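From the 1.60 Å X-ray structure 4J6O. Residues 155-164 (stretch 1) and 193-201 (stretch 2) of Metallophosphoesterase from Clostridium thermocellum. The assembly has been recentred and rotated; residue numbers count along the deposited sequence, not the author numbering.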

ATOM      1  N   HIS A 155       4.583  -4.294  -0.658  1.00 15.85           N
ATOM      2  CA  HIS A 155       3.582  -4.334   0.429  1.00 16.02           C
ATOM      3  C   HIS A 155       4.040  -5.193   1.600  1.00 18.20           C
ATOM      4  O   HIS A 155       4.113  -4.692   2.740  1.00 17.16           O
ATOM      5  CB  HIS A 155       2.240  -4.838  -0.104  1.00 16.49           C
ATOM      6  CG  HIS A 155       1.211  -4.936   0.943  1.00 15.57           C
ATOM      7  ND1 HIS A 155       0.618  -3.813   1.492  1.00 17.78           N
ATOM      8  CD2 HIS A 155       0.698  -6.000   1.589  1.00 18.58           C
ATOM      9  CE1 HIS A 155      -0.232  -4.193   2.431  1.00 20.36           C
ATOM     10  NE2 HIS A 155      -0.213  -5.518   2.505  1.00 19.48           N
ATOM     11  N   ALA A 156       4.313  -6.469   1.356  1.00 17.69           N
ATOM     12  CA  ALA A 156       4.702  -7.363   2.451  1.00 21.77           C
ATOM     13  C   ALA A 156       6.186  -7.407   2.686  1.00 21.65           C
ATOM     14  O   ALA A 156       6.652  -8.135   3.560  1.00 26.72           O
ATOM     15  CB  ALA A 156       4.134  -8.795   2.216  1.00 19.25           C
ATOM     16  N   GLY A 157       6.959  -6.631   1.943  1.00 20.02           N
ATOM     17  CA  GLY A 157       8.422  -6.713   2.000  1.00 23.06           C
ATOM     18  C   GLY A 157       9.011  -7.424   0.784  1.00 22.62           C
ATOM     19  O   GLY A 157       8.283  -7.852  -0.103  1.00 21.26           O
ATOM     20  N   MET A 158      10.325  -7.460   0.718  1.00 22.44           N
ATOM     21  CA  MET A 158      10.992  -8.154  -0.376  1.00 22.60           C
ATOM     22  C   MET A 158      12.387  -8.573   0.112  1.00 25.76           C
ATOM     23  O   MET A 158      13.295  -7.739   0.264  1.00 28.39           O
ATOM     24  CB  MET A 158      11.058  -7.277  -1.634  1.00 30.34           C
ATOM     25  CG  MET A 158      11.457  -8.066  -2.911  1.00 27.59           C
ATOM     26  SD  MET A 158      10.375  -9.439  -3.214  1.00 28.97           S
ATOM     27  CE  MET A 158       8.815  -8.606  -3.575  1.00 26.50           C
ATOM     28  N   LYS A 159      12.562  -9.873   0.358  1.00 33.18           N
ATOM     29  CA  LYS A 159      13.870 -10.354   0.776  1.00 32.22           C
ATOM     30  C   LYS A 159      14.901 -10.183  -0.353  1.00 31.85           C
ATOM     31  O   LYS A 159      14.522 -10.059  -1.521  1.00 29.34           O
ATOM     32  CB  LYS A 159      13.783 -11.808   1.245  1.00 35.69           C
ATOM     33  CG  LYS A 159      13.295 -12.756   0.218  1.00 31.83           C
ATOM     34  CD  LYS A 159      13.491 -14.192   0.803  1.00 34.53           C
ATOM     35  CE  LYS A 159      12.771 -15.264   0.046  1.00 43.97           C
ATOM     36  NZ  LYS A 159      13.082 -16.620   0.631  1.00 42.42           N
ATOM     37  N   GLU A 160      16.189 -10.104   0.014  1.00 30.89           N
ATOM     38  CA  GLU A 160      17.253  -9.727  -0.920  1.00 35.59           C
ATOM     39  C   GLU A 160      17.273 -10.492  -2.238  1.00 39.75           C
ATOM     40  O   GLU A 160      17.371  -9.888  -3.310  1.00 37.46           O
ATOM     41  CB  GLU A 160      18.613  -9.853  -0.244  1.00 39.16           C
ATOM     42  CG  GLU A 160      19.758  -9.464  -1.160  1.00 42.92           C
ATOM     43  CD  GLU A 160      21.075  -9.371  -0.439  1.00 63.67           C
ATOM     44  OE1 GLU A 160      21.130  -9.675   0.779  1.00 45.50           O
ATOM     45  OE2 GLU A 160      22.058  -8.974  -1.096  1.00 43.95           O
ATOM     46  N   GLU A 161      17.175 -11.822  -2.138  1.00 39.13           N
ATOM     47  CA  GLU A 161      17.258 -12.736  -3.274  1.00 43.48           C
ATOM     48  C   GLU A 161      16.225 -12.430  -4.362  1.00 37.55           C
ATOM     49  O   GLU A 161      16.435 -12.756  -5.520  1.00 42.73           O
ATOM     50  CB  GLU A 161      17.090 -14.192  -2.766  1.00 43.94           C
ATOM     51  CG  GLU A 161      17.034 -15.288  -3.827  1.00 89.21           C
ATOM     52  CD  GLU A 161      16.527 -16.646  -3.285  1.00 70.47           C
ATOM     53  OE1 GLU A 161      16.249 -16.761  -2.065  1.00 78.82           O
ATOM     54  OE2 GLU A 161      16.409 -17.607  -4.095  1.00 87.02           O
ATOM     55  N   PHE A 162      15.106 -11.802  -3.987  1.00 30.80           N
ATOM     56  CA  PHE A 162      13.976 -11.669  -4.897  1.00 29.75           C
ATOM     57  C   PHE A 162      13.928 -10.231  -5.466  1.00 34.06           C
ATOM     58  O   PHE A 162      13.186  -9.934  -6.391  1.00 33.63           O
ATOM     59  CB  PHE A 162      12.668 -11.860  -4.119  1.00 30.40           C
ATOM     60  CG  PHE A 162      12.314 -13.279  -3.796  1.00 39.03           C
ATOM     61  CD1 PHE A 162      13.148 -14.356  -4.101  1.00 34.03           C
ATOM     62  CD2 PHE A 162      11.106 -13.535  -3.203  1.00 31.05           C
ATOM     63  CE1 PHE A 162      12.762 -15.641  -3.778  1.00 42.52           C
ATOM     64  CE2 PHE A 162      10.708 -14.820  -2.879  1.00 41.05           C
ATOM     65  CZ  PHE A 162      11.531 -15.885  -3.179  1.00 42.54           C
ATOM     66  N   GLN A 163      14.684  -9.329  -4.866  1.00 30.20           N
ATOM     67  CA  GLN A 163      14.644  -7.946  -5.326  1.00 33.93           C
ATOM     68  C   GLN A 163      15.053  -7.813  -6.775  1.00 40.28           C
ATOM     69  O   GLN A 163      16.080  -8.336  -7.214  1.00 36.30           O
ATOM     70  CB  GLN A 163      15.476  -7.028  -4.448  1.00 29.58           C
ATOM     71  CG  GLN A 163      14.914  -6.892  -3.025  1.00 38.48           C
ATOM     72  CD  GLN A 163      15.875  -6.167  -2.123  1.00 31.37           C
ATOM     73  OE1 GLN A 163      16.904  -5.702  -2.573  1.00 34.79           O
ATOM     74  NE2 GLN A 163      15.571  -6.109  -0.832  1.00 30.40           N
ATOM     75  N   GLY A 164      14.193  -7.158  -7.532  1.00 31.13           N
ATOM     76  CA  GLY A 164      14.467  -6.955  -8.932  1.00 35.12           C
ATOM     77  C   GLY A 164      14.026  -8.102  -9.808  1.00 32.91           C
ATOM     78  O   GLY A 164      14.153  -8.023 -11.019  1.00 39.87           O
ATOM     79  N   ASP A 193       9.788 -14.682   9.163  1.00 31.11           N
ATOM     80  CA  ASP A 193      10.250 -13.338   9.557  1.00 34.35           C
ATOM     81  C   ASP A 193      11.468 -12.998   8.717  1.00 35.77           C
ATOM     82  O   ASP A 193      12.613 -13.132   9.169  1.00 39.03           O
ATOM     83  CB  ASP A 193      10.671 -13.387  11.003  1.00 38.72           C
ATOM     84  CG  ASP A 193      11.148 -12.047  11.516  1.00 42.97           C
ATOM     85  OD1 ASP A 193      11.279 -11.080  10.715  1.00 36.94           O
ATOM     86  OD2 ASP A 193      11.411 -11.999  12.714  1.00 41.51           O
ATOM     87  N   TRP A 194      11.223 -12.592   7.484  1.00 31.06           N
ATOM     88  CA  TRP A 194      12.288 -12.374   6.538  1.00 27.13           C
ATOM     89  C   TRP A 194      13.134 -11.167   6.958  1.00 28.52           C
ATOM     90  O   TRP A 194      14.336 -11.086   6.652  1.00 33.54           O
ATOM     91  CB  TRP A 194      11.669 -12.165   5.160  1.00 27.43           C
ATOM     92  CG  TRP A 194      10.941 -10.839   5.046  1.00 25.19           C
ATOM     93  CD1 TRP A 194       9.634 -10.598   5.345  1.00 28.10           C
ATOM     94  CD2 TRP A 194      11.504  -9.563   4.665  1.00 24.42           C
ATOM     95  NE1 TRP A 194       9.342  -9.282   5.169  1.00 29.91           N
ATOM     96  CE2 TRP A 194      10.459  -8.614   4.743  1.00 30.10           C
ATOM     97  CE3 TRP A 194      12.773  -9.143   4.273  1.00 28.39           C
ATOM     98  CZ2 TRP A 194      10.645  -7.239   4.470  1.00 26.66           C
ATOM     99  CZ3 TRP A 194      12.965  -7.757   3.994  1.00 23.83           C
ATOM    100  CH2 TRP A 194      11.902  -6.842   4.066  1.00 27.16           C
ATOM    101  N   ALA A 195      12.502 -10.208   7.632  1.00 28.11           N
ATOM    102  CA  ALA A 195      13.239  -8.975   7.935  1.00 29.46           C
ATOM    103  C   ALA A 195      14.387  -9.242   8.924  1.00 40.33           C
ATOM    104  O   ALA A 195      15.450  -8.615   8.856  1.00 32.05           O
ATOM    105  CB  ALA A 195      12.295  -7.887   8.462  1.00 28.63           C
ATOM    106  N   SER A 196      14.189 -10.191   9.829  1.00 34.67           N
ATOM    107  CA  SER A 196      15.282 -10.552  10.737  1.00 41.25           C
ATOM    108  C   SER A 196      16.510 -11.106  10.033  1.00 45.22           C
ATOM    109  O   SER A 196      17.639 -10.877  10.476  1.00 45.92           O
ATOM    110  CB  SER A 196      14.815 -11.490  11.831  1.00 45.58           C
ATOM    111  OG  SER A 196      14.010 -10.751  12.723  1.00 47.78           O
ATOM    112  N   ASP A 197      16.299 -11.810   8.927  1.00 38.19           N
ATOM    113  CA  ASP A 197      17.403 -12.427   8.230  1.00 39.58           C
ATOM    114  C   ASP A 197      17.926 -11.548   7.117  1.00 37.18           C
ATOM    115  O   ASP A 197      18.832 -11.954   6.399  1.00 46.63           O
ATOM    116  CB  ASP A 197      16.961 -13.758   7.628  1.00 37.85           C
ATOM    117  CG  ASP A 197      16.708 -14.830   8.679  1.00 62.85           C
ATOM    118  OD1 ASP A 197      17.243 -14.718   9.810  1.00 49.21           O
ATOM    119  OD2 ASP A 197      15.962 -15.786   8.358  1.00 52.92           O
ATOM    120  N   TYR A 198      17.349 -10.354   6.957  1.00 38.58           N
ATOM    121  CA  TYR A 198      17.708  -9.467   5.851  1.00 32.54           C
ATOM    122  C   TYR A 198      19.067  -8.762   6.047  1.00 38.53           C
ATOM    123  O   TYR A 198      19.344  -8.155   7.095  1.00 37.39           O
ATOM    124  CB  TYR A 198      16.594  -8.422   5.627  1.00 30.32           C
ATOM    125  CG  TYR A 198      16.821  -7.521   4.435  1.00 32.68           C
ATOM    126  CD1 TYR A 198      16.574  -7.976   3.150  1.00 29.63           C
ATOM    127  CD2 TYR A 198      17.267  -6.208   4.597  1.00 27.95           C
ATOM    128  CE1 TYR A 198      16.776  -7.171   2.030  1.00 31.74           C
ATOM    129  CE2 TYR A 198      17.446  -5.382   3.498  1.00 31.48           C
ATOM    130  CZ  TYR A 198      17.203  -5.856   2.220  1.00 28.00           C
ATOM    131  OH  TYR A 198      17.386  -5.075   1.086  1.00 30.04           O
ATOM    132  N   ARG A 199      19.897  -8.863   5.014  1.00 42.25           N
ATOM    133  CA  ARG A 199      21.228  -8.273   5.027  1.00 39.79           C
ATOM    134  C   ARG A 199      21.476  -7.583   3.687  1.00 41.20           C
ATOM    135  O   ARG A 199      22.607  -7.399   3.264  1.00 48.61           O
ATOM    136  CB  ARG A 199      22.289  -9.361   5.273  1.00 42.05           C
ATOM    137  CG  ARG A 199      22.167 -10.090   6.605  1.00 44.99           C
ATOM    138  CD  ARG A 199      22.215  -9.105   7.771  1.00 50.11           C
ATOM    139  NE  ARG A 199      22.214  -9.755   9.082  1.00 65.22           N
ATOM    140  CZ  ARG A 199      21.129 -10.159   9.745  1.00 80.33           C
ATOM    141  NH1 ARG A 199      19.912 -10.012   9.229  1.00 42.26           N
ATOM    142  NH2 ARG A 199      21.265 -10.728  10.935  1.00 54.38           N
ATOM    143  N   GLY A 200      20.403  -7.182   3.023  1.00 36.93           N
ATOM    144  CA  GLY A 200      20.504  -6.608   1.699  1.00 34.38           C
ATOM    145  C   GLY A 200      20.929  -5.138   1.750  1.00 43.64           C
ATOM    146  O   GLY A 200      20.826  -4.454   2.783  1.00 38.01           O
ATOM    147  N   LYS A 201      21.406  -4.651   0.608  1.00 39.62           N
ATOM    148  CA  LYS A 201      21.895  -3.293   0.495  1.00 48.38           C
ATOM    149  C   LYS A 201      20.767  -2.264   0.541  1.00 45.69           C
ATOM    150  O   LYS A 201      20.917  -1.212   1.162  1.00 35.85           O
ATOM    151  CB  LYS A 201      22.681  -3.140  -0.813  1.00 65.30           C
ATOM    152  CG  LYS A 201      22.738  -1.712  -1.360  1.00 61.70           C
ATOM    153  CD  LYS A 201      23.165  -1.697  -2.829  1.00 84.46           C
ATOM    154  CE  LYS A 201      23.028  -0.317  -3.450  1.00 47.48           C
ATOM    155  NZ  LYS A 201      23.045  -0.434  -4.942  1.00 83.69           N
TER
HETATM  156  O   HOH W   1      19.483 -10.815   2.842  1.00 40.36           O
HETATM  157  O   HOH W   2      21.984  -6.304  -1.636  1.00 46.43           O

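Where two largely irregular stretches pack without pairing as strands or helices, polar groups cannot rely on a repeating backbone ladder, and most find partners one by one. This pair of stretches from the metallophosphoesterase of Clostridium thermocellum, regular only in a short 3-10 segment from Glu-160 to Phe-162, illustrates how side chains and water do that work. No direct backbone-to-backbone hydrogen bond crosses the contact, which buries 345 Å² in all, although Glu-160 CA and Gly-200 CA are 5.2 Å apart.

The clearest direct bond runs from Gln-163 NE2 to Tyr-198 OH, 2.8 Å long and nearly straight at 173°. The same amide nitrogen donates to Met-158 O at 3.0 Å, so its two hydrogens serve both stretches: one ties down the carbonyl of its own loop, the other reaches the phenol. Gln-163 OE1 is satisfied elsewhere in the structure. The tyrosine ring is met along its edge by Gln-163 NE2 and by Glu-160 N, which lies 3.6 Å from Tyr-198 CE1.

Trp-194 contributes more bulk than polarity. Its side chain, with chi1 in the p well, spans the backbone from Ala-156 to Lys-159. Gly-157 CA sits 3.4 Å from Trp-194 CZ2, and a CB there would point toward the indole and fall 2.2 Å from CZ2, a clash; the backbone angles of Gly-157 independently call for glycine. Trp-194 NE1 donates to Ala-156 O at 3.3 Å, but the 128° angle makes this a weak bond. Close packing also has a cost: Met-158 N lies over one face of the indole, buried by the contact and without a partner anywhere in the model.

Around Glu-160, an exposed residue, water takes over. The carboxylate of Glu-160, on an extended side chain, faces the backbone from Arg-199 to Lys-201 without bonding to it directly. Glu-160 OE1 lies 3.4 Å from Gly-200 N, but the angle is poor and no hydrogen bond forms. Instead, water 1 donates to Glu-160 OE1 and accepts from Arg-199 N, both at 2.9 Å, while water 2 donates to Glu-160 OE2 at 2.7 Å and accepts from Lys-201 N at 2.8 Å. Each carboxylate oxygen therefore reaches a separate backbone amide through its own water.

Stretch 2 also braces itself. Arg-199 NH1 donates to Ser-196 O at 2.7 Å and to Tyr-198 O at 2.9 Å, linking carbonyls around the type I turn from Ala-195 to Tyr-198, whose closing bond joins Tyr-198 N to Ala-195 O at 3.2 Å.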